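Local structure of halogenase (Chondromyces crocatus, 3E1T) at residues L50-V55 with G103-V108; L62-E67 with D115-N120; G78-W83 with N209-A214; K284-C289 with F307-F312. The protein binds flavin-adenine dinucleotide and, as the chondrochloren halogenase CndH, probably introduces the chlorine of that myxobacterial product. All coordinates share one frame; numbering follows the deposited sequence.

Contact 1: residues L50-V55 with G103-V108; sequences LLPATV and GFAYQV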
# COMPACT_ATOMS: atom_id res chain seq x y z
N LEU A 50 0.86 9.58 -2.33
CA LEU A 50 2.16 9.14 -1.84
C LEU A 50 2.57 9.77 -0.51
O LEU A 50 1.95 10.73 -0.05
CB LEU A 50 3.25 9.39 -2.90
CG LEU A 50 3.10 8.81 -4.32
CD1 LEU A 50 4.37 9.10 -5.10
CD2 LEU A 50 2.82 7.29 -4.29
N LEU A 51 3.62 9.22 0.09
CA LEU A 51 4.17 9.65 1.36
C LEU A 51 5.58 10.23 1.16
O LEU A 51 6.25 9.91 0.16
CB LEU A 51 4.23 8.47 2.36
CG LEU A 51 2.93 7.72 2.68
CD1 LEU A 51 3.12 6.74 3.83
CD2 LEU A 51 1.75 8.67 2.97
N PRO A 52 6.02 11.10 2.09
CA PRO A 52 7.34 11.71 2.08
C PRO A 52 8.51 10.72 2.14
O PRO A 52 9.57 11.00 1.57
CB PRO A 52 7.32 12.59 3.35
CG PRO A 52 5.88 12.90 3.54
CD PRO A 52 5.21 11.61 3.22
N ALA A 53 8.33 9.59 2.82
CA ALA A 53 9.40 8.58 2.92
C ALA A 53 9.78 8.02 1.55
O ALA A 53 10.94 7.71 1.30
CB ALA A 53 9.01 7.46 3.87
N THR A 54 8.79 7.93 0.65
CA THR A 54 9.00 7.50 -0.72
C THR A 54 9.51 8.65 -1.59
O THR A 54 10.47 8.49 -2.33
CB THR A 54 7.70 6.92 -1.33
OG1 THR A 54 7.07 6.04 -0.37
CG2 THR A 54 7.99 6.15 -2.60
N VAL A 55 8.85 9.81 -1.50
CA VAL A 55 9.21 10.97 -2.31
C VAL A 55 10.60 11.53 -1.96
O VAL A 55 11.41 11.78 -2.86
CB VAL A 55 8.13 12.08 -2.22
CG1 VAL A 55 8.66 13.41 -2.74
CG2 VAL A 55 6.87 11.66 -2.99
N GLY A 103 9.00 17.22 3.96
CA GLY A 103 7.86 18.12 4.16
C GLY A 103 6.61 17.83 3.36
O GLY A 103 5.51 18.19 3.78
N PHE A 104 6.77 17.17 2.21
CA PHE A 104 5.66 16.95 1.29
C PHE A 104 5.77 15.67 0.47
O PHE A 104 6.79 14.99 0.49
CB PHE A 104 5.55 18.15 0.34
CG PHE A 104 6.68 18.24 -0.65
CD1 PHE A 104 6.55 17.70 -1.93
CD2 PHE A 104 7.87 18.88 -0.31
CE1 PHE A 104 7.59 17.78 -2.85
CE2 PHE A 104 8.92 18.97 -1.23
CZ PHE A 104 8.78 18.41 -2.50
N ALA A 105 4.73 15.37 -0.29
CA ALA A 105 4.75 14.28 -1.26
C ALA A 105 3.98 14.70 -2.51
O ALA A 105 3.72 15.89 -2.72
CB ALA A 105 4.15 13.02 -0.65
N TYR A 106 3.64 13.73 -3.35
CA TYR A 106 2.90 14.02 -4.57
C TYR A 106 1.64 13.19 -4.69
O TYR A 106 1.52 12.13 -4.06
CB TYR A 106 3.79 13.79 -5.80
CG TYR A 106 5.01 14.69 -5.90
CD1 TYR A 106 4.90 16.06 -6.17
CD2 TYR A 106 6.30 14.15 -5.77
CE1 TYR A 106 6.04 16.88 -6.29
CE2 TYR A 106 7.44 14.95 -5.88
CZ TYR A 106 7.30 16.31 -6.14
OH TYR A 106 8.43 17.09 -6.26
N GLN A 107 0.70 13.67 -5.51
CA GLN A 107 -0.45 12.91 -5.95
C GLN A 107 -0.16 12.52 -7.40
O GLN A 107 -0.07 13.39 -8.27
CB GLN A 107 -1.73 13.75 -5.91
CG GLN A 107 -1.98 14.52 -4.63
CD GLN A 107 -2.50 13.66 -3.49
OE1 GLN A 107 -2.25 12.45 -3.45
NE2 GLN A 107 -3.23 14.28 -2.55
N VAL A 108 0.01 11.23 -7.65
CA VAL A 108 0.55 10.80 -8.94
C VAL A 108 -0.42 9.99 -9.77
O VAL A 108 -1.17 9.16 -9.26
CB VAL A 108 1.87 10.01 -8.78
CG1 VAL A 108 2.85 10.78 -7.90
CG2 VAL A 108 1.64 8.60 -8.21
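Leu50, Pro52 and Val55 pack on Phe104-Val108 in a buried, largely apolar contact between the start of helix 52-61 and the short strand 105-106, beside the FAD. One direct hydrogen bond crosses it: Leu50 N donates to Tyr106 O at 3.2 Å, with an N-H...O angle of 150° and the donor nearly in line with the C=O bond. Next to it the Leu50 side chain crosses Val108 at about a right angle. Its CG lies beside the backbone N (chi1 -56°), and CD1 touches Val108 CG1 at 3.6 Å. An alanine here, lacking CG and both methyls, would probably open a gap against the Val108 methyls near the cofactor. Ala105 points its CB toward the helix start, and this CB comes 3.2 Å from Leu50 O; that oxygen has its polar partner in Lys76 NZ. Val55 fills the other end by splitting its branches. CG1 is anti to the backbone N (chi1 165°) and reaches Tyr106 CE2 at 3.7 Å, while CG2 touches Ala105 CB at 3.8 Å. The Pro52 ring rests on the Phe104 carbonyl, CG 3.8 Å from Phe104 O. Leu51 is the N-cap of helix 52-61, and its carbonyl accepts Val55 N in the first turn. The surroundings close in from several elements: Val55 and Tyr106 both meet Met68 of helix 65-69, helix 315-333 presents His317 to Leu51 and Ala53, and Ala105 is bonded through its backbone to Lys76 of strand 75-82.

Contact 2: residues L62-E67 with D115-N120; sequences LGLTDE and DMLLRN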
# COMPACT_ATOMS: atom_id res chain seq x y z
N LEU A 62 17.07 6.68 -5.44
CA LEU A 62 16.99 6.24 -6.83
C LEU A 62 17.47 7.31 -7.82
O LEU A 62 17.67 7.03 -9.00
CB LEU A 62 15.56 5.83 -7.19
CG LEU A 62 14.94 4.60 -6.48
CD1 LEU A 62 13.43 4.63 -6.63
CD2 LEU A 62 15.52 3.29 -7.02
N GLY A 63 17.65 8.54 -7.33
CA GLY A 63 18.07 9.67 -8.16
C GLY A 63 16.98 10.20 -9.06
O GLY A 63 17.22 10.47 -10.24
N LEU A 64 15.77 10.33 -8.53
CA LEU A 64 14.64 10.81 -9.32
C LEU A 64 14.07 12.16 -8.85
O LEU A 64 13.08 12.64 -9.42
CB LEU A 64 13.52 9.76 -9.37
CG LEU A 64 13.71 8.56 -10.29
CD1 LEU A 64 12.52 7.63 -10.19
CD2 LEU A 64 13.92 8.99 -11.74
N THR A 65 14.69 12.75 -7.84
CA THR A 65 14.23 14.03 -7.28
C THR A 65 13.85 15.04 -8.37
O THR A 65 12.71 15.50 -8.44
CB THR A 65 15.28 14.66 -6.35
OG1 THR A 65 15.72 13.69 -5.38
CG2 THR A 65 14.72 15.86 -5.63
N ASP A 66 14.81 15.35 -9.25
CA ASP A 66 14.62 16.39 -10.26
C ASP A 66 13.50 16.02 -11.23
O ASP A 66 12.65 16.86 -11.54
CB ASP A 66 15.92 16.67 -11.02
CG ASP A 66 17.11 16.93 -10.09
OD1 ASP A 66 18.25 17.03 -10.60
OD2 ASP A 66 16.92 17.02 -8.85
N GLU A 67 13.48 14.77 -11.68
CA GLU A 67 12.46 14.29 -12.62
C GLU A 67 11.05 14.29 -12.02
O GLU A 67 10.07 14.50 -12.73
CB GLU A 67 12.83 12.91 -13.16
CG GLU A 67 12.27 12.63 -14.55
CD GLU A 67 12.59 11.23 -15.07
OE1 GLU A 67 13.58 10.62 -14.61
OE2 GLU A 67 11.84 10.75 -15.96
N ASP A 115 5.77 4.19 -15.01
CA ASP A 115 6.54 4.31 -16.27
C ASP A 115 7.84 5.08 -16.01
O ASP A 115 8.92 4.61 -16.34
CB ASP A 115 5.72 4.99 -17.37
CG ASP A 115 6.40 4.93 -18.73
OD1 ASP A 115 6.90 3.85 -19.13
OD2 ASP A 115 6.42 5.97 -19.42
N MET A 116 7.71 6.25 -15.40
CA MET A 116 8.86 7.03 -14.97
C MET A 116 9.85 6.17 -14.17
O MET A 116 11.05 6.19 -14.44
CB MET A 116 8.38 8.25 -14.17
CG MET A 116 9.47 9.04 -13.49
SD MET A 116 8.89 10.59 -12.77
CE MET A 116 10.17 10.76 -11.53
N LEU A 117 9.34 5.41 -13.21
CA LEU A 117 10.16 4.52 -12.39
C LEU A 117 10.83 3.38 -13.17
O LEU A 117 11.96 3.01 -12.86
CB LEU A 117 9.34 3.92 -11.23
CG LEU A 117 8.87 4.79 -10.06
CD1 LEU A 117 7.95 3.99 -9.13
CD2 LEU A 117 10.03 5.37 -9.26
N LEU A 118 10.11 2.81 -14.13
CA LEU A 118 10.63 1.65 -14.88
C LEU A 118 11.71 2.09 -15.86
O LEU A 118 12.70 1.39 -16.05
CB LEU A 118 9.51 0.88 -15.59
CG LEU A 118 9.84 -0.56 -16.06
CD1 LEU A 118 10.28 -1.49 -14.91
CD2 LEU A 118 8.68 -1.18 -16.78
N ARG A 119 11.50 3.25 -16.48
CA ARG A 119 12.51 3.88 -17.34
C ARG A 119 13.82 4.12 -16.57
O ARG A 119 14.91 3.91 -17.11
CB ARG A 119 11.97 5.18 -17.92
CG ARG A 119 11.31 5.06 -19.31
CD ARG A 119 10.15 4.08 -19.37
NE ARG A 119 10.60 2.69 -19.50
CZ ARG A 119 9.79 1.65 -19.71
NH1 ARG A 119 8.48 1.83 -19.83
NH2 ARG A 119 10.30 0.43 -19.81
N ASN A 120 13.70 4.53 -15.30
CA ASN A 120 14.86 4.77 -14.44
C ASN A 120 15.61 3.48 -14.14
O ASN A 120 16.83 3.51 -13.95
CB ASN A 120 14.44 5.45 -13.13
CG ASN A 120 15.63 5.83 -12.24
OD1 ASN A 120 16.55 6.52 -12.68
ND2 ASN A 120 15.59 5.40 -10.98
O HOH W 1 12.64 8.22 -15.87
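Glu67 and Met116 share one water, which donates to Glu67 OE2 at 2.7 Å and to Met116 O at 2.9 Å. The carboxylate has a second partner, because its OE1 forms a salt bridge with Arg123 of the same helix as Met116. Beside the water the two side chains run past each other in opposite directions. Met116 is extended, with CG anti to the backbone N (chi1 171°), and its CE comes within 3.8 Å of Glu67 CB. The opposing backbone is the turn joining helix 52-61 to helix 65-69, where Gly63, at positive phi, closes the first helix in a Schellman motif. Asn120 bonds to this turn: ND2 donates to Leu62 O at 3.3 Å, coming from above the carbonyl plane. The rest of its amide meets Leu64 tip to tip, CG lying 3.6 Å from Leu64 CD2. An alanine in place of Asn120 would probably leave Leu62 O without this donor and Leu64 CD2 without the amide it packs against. Leu64 also crosses Leu117 at about a right angle, and Leu64 CD1 to Leu117 CD2, at 3.5 Å, is tighter than usual van der Waals contact. Leu62 and Leu117 both also touch helix 17-27.

Contact 3: residues G78-W83 with N209-A214; sequences GGTFRW and NILSAA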
# COMPACT_ATOMS: atom_id res chain seq x y z
N GLY A 78 -0.23 17.19 3.21
CA GLY A 78 -0.89 16.45 4.28
C GLY A 78 -2.26 16.07 3.79
O GLY A 78 -2.47 15.88 2.58
N GLY A 79 -3.21 15.98 4.71
CA GLY A 79 -4.57 15.62 4.33
C GLY A 79 -5.66 16.20 5.20
O GLY A 79 -5.42 16.66 6.32
N THR A 80 -6.87 16.18 4.66
CA THR A 80 -8.05 16.62 5.37
C THR A 80 -8.98 15.42 5.59
O THR A 80 -9.15 14.58 4.70
CB THR A 80 -8.75 17.71 4.58
OG1 THR A 80 -7.80 18.73 4.24
CG2 THR A 80 -9.88 18.32 5.38
N PHE A 81 -9.54 15.34 6.80
CA PHE A 81 -10.45 14.26 7.17
C PHE A 81 -11.76 14.78 7.69
O PHE A 81 -11.80 15.68 8.54
CB PHE A 81 -9.83 13.38 8.26
CG PHE A 81 -8.83 12.39 7.74
CD1 PHE A 81 -7.48 12.69 7.73
CD2 PHE A 81 -9.25 11.15 7.29
CE1 PHE A 81 -6.55 11.76 7.26
CE2 PHE A 81 -8.33 10.21 6.81
CZ PHE A 81 -6.98 10.52 6.79
N ARG A 82 -12.85 14.22 7.16
CA ARG A 82 -14.14 14.27 7.83
C ARG A 82 -14.36 12.89 8.46
O ARG A 82 -14.77 11.93 7.80
CB ARG A 82 -15.24 14.71 6.86
CG ARG A 82 -16.60 14.07 7.02
CD ARG A 82 -17.42 14.64 8.15
NE ARG A 82 -17.03 14.15 9.47
CZ ARG A 82 -17.41 13.00 10.01
NH1 ARG A 82 -18.18 12.16 9.34
NH2 ARG A 82 -17.00 12.69 11.23
N TRP A 83 -14.06 12.80 9.75
CA TRP A 83 -13.83 11.53 10.41
C TRP A 83 -13.74 11.75 11.91
O TRP A 83 -13.07 12.66 12.37
CB TRP A 83 -12.48 10.98 9.93
CG TRP A 83 -12.25 9.49 10.10
CD1 TRP A 83 -12.08 8.80 11.26
CD2 TRP A 83 -12.11 8.54 9.04
NE1 TRP A 83 -11.87 7.46 10.99
CE2 TRP A 83 -11.88 7.28 9.64
CE3 TRP A 83 -12.16 8.62 7.64
CZ2 TRP A 83 -11.69 6.11 8.88
CZ3 TRP A 83 -11.98 7.46 6.89
CH2 TRP A 83 -11.75 6.23 7.52
N ASN A 209 -3.87 18.53 -1.20
CA ASN A 209 -4.07 17.56 -0.14
C ASN A 209 -5.07 16.49 -0.55
O ASN A 209 -5.97 16.75 -1.36
CB ASN A 209 -4.58 18.22 1.14
CG ASN A 209 -3.49 18.86 1.95
OD1 ASN A 209 -2.44 19.23 1.42
ND2 ASN A 209 -3.72 19.00 3.24
N ILE A 210 -4.90 15.30 0.01
CA ILE A 210 -5.93 14.28 -0.09
C ILE A 210 -7.06 14.62 0.88
O ILE A 210 -6.82 15.15 1.98
CB ILE A 210 -5.38 12.84 0.18
CG1 ILE A 210 -6.46 11.77 -0.05
CG2 ILE A 210 -4.78 12.74 1.58
CD1 ILE A 210 -5.96 10.31 -0.03
N LEU A 211 -8.28 14.35 0.45
CA LEU A 211 -9.45 14.43 1.31
C LEU A 211 -10.05 13.03 1.47
O LEU A 211 -10.28 12.33 0.48
CB LEU A 211 -10.49 15.38 0.70
CG LEU A 211 -11.91 15.37 1.30
CD1 LEU A 211 -11.96 16.06 2.66
CD2 LEU A 211 -12.90 16.03 0.33
N SER A 212 -10.29 12.63 2.72
CA SER A 212 -11.00 11.38 3.02
C SER A 212 -12.18 11.71 3.91
O SER A 212 -12.03 12.44 4.90
CB SER A 212 -10.09 10.37 3.71
OG SER A 212 -8.85 10.23 3.03
N ALA A 213 -13.34 11.16 3.56
CA ALA A 213 -14.58 11.52 4.22
C ALA A 213 -15.48 10.32 4.54
O ALA A 213 -15.95 9.61 3.64
CB ALA A 213 -15.33 12.57 3.38
N ALA A 214 -15.74 10.11 5.82
CA ALA A 214 -16.65 9.07 6.29
C ALA A 214 -18.11 9.45 6.06
O ALA A 214 -18.49 10.62 6.20
CB ALA A 214 -16.40 8.80 7.76
O HOH W 2 -7.07 12.68 4.17
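Thr80 and Arg82 exchange backbone bonds with the strand beside them, and this is the tight part of a parallel pairing whose strand axes differ by 19°. Thr80 N donates to Ile210 O at 2.9 Å, and Thr80 O takes Ser212 N at 3.0 Å. Arg82 repeats the pattern, its N bonded to Ser212 O and its O receiving Ala214 N at 2.9 Å. On one face the Phe81 ring lies against Ser212, CE2 meeting CB at 3.6 Å. A water above that ring, offset toward its rim, donates to Thr80 O at 2.9 Å and is also hydrogen-bonded to Ser212 OG. Trp83 CE3 lies 4.2 Å from Ala214 CB. The Gly78 end is looser, with neither a bridge nor a hydrogen bond between the segments: the Asn209 amide lies against the backbone, Asn209 CG being 3.2 Å from Gly78 O, but its nitrogen is badly angled for a bond to that oxygen. Looser too is the outer part of Arg82, a partly exposed residue; its CB and CG pass over Ala213 CB, then the chain bends so that its guanidinium turns to Glu86 O. Gly79 and Phe81 bond through the backbone to Phe92 and Trp90, while Ala213 pairs with Phe220 beyond. Main-chain hydrogen bonds thus join the strands and set their register, while the polar side chains of Thr80 and Arg82 find their partners elsewhere, in Arg206 and Glu86.

Contact 4: residues K284-C289 with F307-F312; sequences KDYSYC and FVDPVF. With FAD (flavin-adenine dinucleotide), chain C.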
# COMPACT_ATOMS: atom_id res chain seq x y z
N LYS A 284 -11.49 -5.76 -4.14
CA LYS A 284 -12.13 -6.51 -3.08
C LYS A 284 -11.06 -7.42 -2.49
O LYS A 284 -10.05 -7.69 -3.14
CB LYS A 284 -13.26 -7.32 -3.72
CG LYS A 284 -13.97 -8.33 -2.87
CD LYS A 284 -15.26 -8.77 -3.56
CE LYS A 284 -15.00 -9.28 -4.99
NZ LYS A 284 -14.33 -10.62 -5.04
N ASP A 285 -11.27 -7.87 -1.25
CA ASP A 285 -10.36 -8.83 -0.62
C ASP A 285 -8.91 -8.37 -0.78
O ASP A 285 -8.03 -9.18 -1.09
CB ASP A 285 -10.56 -10.24 -1.23
CG ASP A 285 -11.94 -10.82 -0.95
OD1 ASP A 285 -12.41 -10.71 0.20
OD2 ASP A 285 -12.57 -11.39 -1.88
N TYR A 286 -8.66 -7.08 -0.55
CA TYR A 286 -7.33 -6.51 -0.69
C TYR A 286 -6.51 -6.51 0.59
O TYR A 286 -5.30 -6.24 0.54
CB TYR A 286 -7.41 -5.07 -1.23
CG TYR A 286 -8.27 -4.11 -0.41
CD1 TYR A 286 -7.89 -3.73 0.89
CD2 TYR A 286 -9.44 -3.57 -0.94
CE1 TYR A 286 -8.69 -2.84 1.65
CE2 TYR A 286 -10.23 -2.68 -0.20
CZ TYR A 286 -9.86 -2.33 1.09
OH TYR A 286 -10.64 -1.43 1.79
N SER A 287 -7.12 -6.81 1.74
CA SER A 287 -6.37 -6.76 3.01
C SER A 287 -5.91 -8.15 3.45
O SER A 287 -6.74 -9.01 3.70
CB SER A 287 -7.18 -6.11 4.13
OG SER A 287 -6.34 -5.86 5.27
N TYR A 288 -4.61 -8.35 3.56
CA TYR A 288 -4.05 -9.69 3.81
C TYR A 288 -2.59 -9.60 4.18
O TYR A 288 -1.95 -8.56 3.98
CB TYR A 288 -4.20 -10.61 2.58
CG TYR A 288 -3.68 -9.99 1.31
CD1 TYR A 288 -2.32 -9.90 1.07
CD2 TYR A 288 -4.56 -9.47 0.35
CE1 TYR A 288 -1.82 -9.31 -0.08
CE2 TYR A 288 -4.07 -8.87 -0.81
CZ TYR A 288 -2.70 -8.79 -1.01
OH TYR A 288 -2.20 -8.20 -2.14
N CYS A 289 -2.06 -10.69 4.71
CA CYS A 289 -0.64 -10.82 4.98
C CYS A 289 -0.28 -12.27 4.68
O CYS A 289 -1.10 -13.17 4.85
CB CYS A 289 -0.32 -10.46 6.43
SG CYS A 289 1.46 -10.33 6.84
N PHE A 307 -0.90 -6.27 2.38
CA PHE A 307 -1.52 -4.95 2.21
C PHE A 307 -2.52 -4.70 3.36
O PHE A 307 -3.19 -5.63 3.80
CB PHE A 307 -2.21 -4.81 0.85
CG PHE A 307 -2.82 -3.45 0.62
CD1 PHE A 307 -2.00 -2.33 0.46
CD2 PHE A 307 -4.20 -3.29 0.60
CE1 PHE A 307 -2.56 -1.08 0.27
CE2 PHE A 307 -4.77 -2.04 0.42
CZ PHE A 307 -3.94 -0.93 0.24
N VAL A 308 -2.58 -3.46 3.86
CA VAL A 308 -3.55 -3.11 4.92
C VAL A 308 -4.89 -2.58 4.38
O VAL A 308 -5.86 -3.32 4.32
CB VAL A 308 -2.96 -2.13 5.97
CG1 VAL A 308 -3.93 -2.02 7.17
CG2 VAL A 308 -1.59 -2.61 6.46
N ASP A 309 -4.93 -1.30 3.99
CA ASP A 309 -6.18 -0.61 3.63
C ASP A 309 -5.78 0.77 3.12
O ASP A 309 -4.75 1.28 3.52
CB ASP A 309 -7.11 -0.51 4.87
CG ASP A 309 -8.49 0.03 4.55
OD1 ASP A 309 -9.36 -0.75 4.08
OD2 ASP A 309 -8.73 1.24 4.78
N PRO A 310 -6.57 1.36 2.21
CA PRO A 310 -6.17 2.63 1.59
C PRO A 310 -6.13 3.89 2.48
O PRO A 310 -5.59 4.90 2.02
CB PRO A 310 -7.22 2.84 0.48
CG PRO A 310 -7.90 1.54 0.31
CD PRO A 310 -7.83 0.86 1.64
N VAL A 311 -6.68 3.86 3.69
CA VAL A 311 -6.67 5.10 4.48
C VAL A 311 -5.26 5.34 5.00
O VAL A 311 -4.59 4.40 5.43
CB VAL A 311 -7.75 5.15 5.60
CG1 VAL A 311 -7.58 4.05 6.60
CG2 VAL A 311 -7.75 6.52 6.28
N PHE A 312 -4.83 6.60 4.93
CA PHE A 312 -3.44 7.02 5.17
C PHE A 312 -2.39 6.58 4.14
O PHE A 312 -1.20 6.80 4.33
CB PHE A 312 -3.00 6.76 6.62
CG PHE A 312 -3.58 7.73 7.61
CD1 PHE A 312 -4.57 7.33 8.50
CD2 PHE A 312 -3.17 9.07 7.62
CE1 PHE A 312 -5.12 8.24 9.41
CE2 PHE A 312 -3.70 9.97 8.52
CZ PHE A 312 -4.69 9.56 9.42
PA FAD C . 1.65 -3.29 -8.43
O1A FAD C . 1.62 -1.79 -8.46
O2A FAD C . 0.32 -3.95 -8.47
O5B FAD C . 2.50 -3.77 -9.72
C5B FAD C . 2.77 -5.14 -9.97
C4B FAD C . 3.14 -5.33 -11.44
O4B FAD C . 3.30 -6.70 -11.75
C3B FAD C . 2.04 -4.81 -12.36
O3B FAD C . 2.62 -3.88 -13.24
C2B FAD C . 1.55 -6.03 -13.12
O2B FAD C . 1.31 -5.70 -14.46
C1B FAD C . 2.71 -6.99 -12.99
N9A FAD C . 2.36 -8.43 -13.01
C8A FAD C . 1.27 -9.06 -12.47
N7A FAD C . 1.39 -10.38 -12.72
C5A FAD C . 2.54 -10.60 -13.40
C6A FAD C . 3.15 -11.76 -13.93
N6A FAD C . 2.53 -12.94 -13.91
N1A FAD C . 4.35 -11.63 -14.58
C2A FAD C . 4.94 -10.41 -14.76
N3A FAD C . 4.32 -9.28 -14.26
C4A FAD C . 3.15 -9.38 -13.59
N1 FAD C . -1.25 3.09 -2.21
C2 FAD C . -0.73 4.34 -2.02
O2 FAD C . 0.48 4.44 -1.82
N3 FAD C . -1.57 5.44 -2.04
C4 FAD C . -2.93 5.28 -2.27
O4 FAD C . -3.68 6.26 -2.32
C4X FAD C . -3.46 4.01 -2.45
N5 FAD C . -4.81 3.82 -2.68
C5X FAD C . -5.30 2.54 -2.86
C6 FAD C . -6.67 2.33 -3.09
C7 FAD C . -7.16 1.03 -3.27
C7M FAD C . -8.64 0.81 -3.28
C8 FAD C . -6.29 -0.06 -3.22
C8M FAD C . -6.80 -1.49 -3.21
C9 FAD C . -4.93 0.15 -3.01
C9A FAD C . -4.43 1.45 -2.83
N10 FAD C . -3.07 1.63 -2.62
C10 FAD C . -2.59 2.91 -2.43
C1' FAD C . -2.11 0.46 -2.70
C2' FAD C . -1.30 0.39 -4.00
O2' FAD C . -2.21 0.14 -5.06
C3' FAD C . -0.28 -0.75 -3.95
O3' FAD C . 0.24 -0.91 -2.64
C4' FAD C . 0.94 -0.56 -4.86
O4' FAD C . 0.52 -0.49 -6.20
C5' FAD C . 1.88 -1.75 -4.69
O5' FAD C . 2.82 -1.76 -5.73
P FAD C . 3.49 -3.13 -6.24
O1P FAD C . 4.78 -2.81 -6.95
O2P FAD C . 3.76 -4.05 -5.08
O3P FAD C . 2.39 -3.84 -7.13
O HOH W 3 -3.90 -6.67 6.18
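Tyr288 and Phe307 form an antiparallel hydrogen-bonded pair, the backbone part of this contact beside the flavin. Tyr288 N donates to Phe307 O at 3.1 Å, and Phe307 N returns a bond to Tyr288 O at 3.0 Å. Two side-chain hydroxyls add to the polar set. Ser287 OG donates to Val308 O at 2.8 Å, in the carbonyl plane and on a lone pair; a water bonded to the same OG also donates to Phe307 O. Tyr286 OH donates to Asp309 OD1 at 2.7 Å, from 36° above the carboxylate plane, while Tyr366 holds OD2. This carboxylate is therefore gripped by two tyrosines. Aromatic and apolar contacts come next. The rings of Tyr286 and Phe307 meet obliquely, planes 76° apart, with Tyr286 CD1 at 3.6 Å from Phe307 CE2. Tyr286 O lies at the Phe307 ring edge, 3.1 Å from CD2, and Pro310 CD packs by the phenol of Tyr286. The cofactor contacts are van der Waals. Phe307 has CG anti to the backbone N (chi1 -178°); its ring lies against the cofactor where the ribityl chain joins the flavin, CE1 being 3.4 Å from C1'. Pro310 CB touches flavin C6 at 3.6 Å. Both residues belong to the FAD pocket. Strand 288-290 is the middle strand of a small antiparallel sheet, between 181-183 and 306-307; helix 340-368 covers Cys289 and Val308 with Tyr355, and Trp219 of strand 218-224 borders Asp309 and Pro310 before the chain enters helix 315-333.

Overall arrangement
From the N terminus, segments 50-55, 62-67 and 78-83 come first, and their partners 103-108, 115-120 and 209-214 follow in the same order, so contacts 1, 2 and 3 cross one another pairwise. Contacts 1 and 2 each close a 47-residue loop, contact 3 one of 125, and contact 4, after all three, one of 17. Contacts 1 and 3 reach the same mixed sheet and touch where Gln107 meets Asn209 and Ile210. Contact 2 ties the turn between helices 52-61 and 65-69 to helix 110-123, its nearest atoms about 5 Å from contact 1. Contact 4 ties strand 288-290 to the FAD-lining loop before helix 315-333, and its Phe312 meets Phe81 and Leu51.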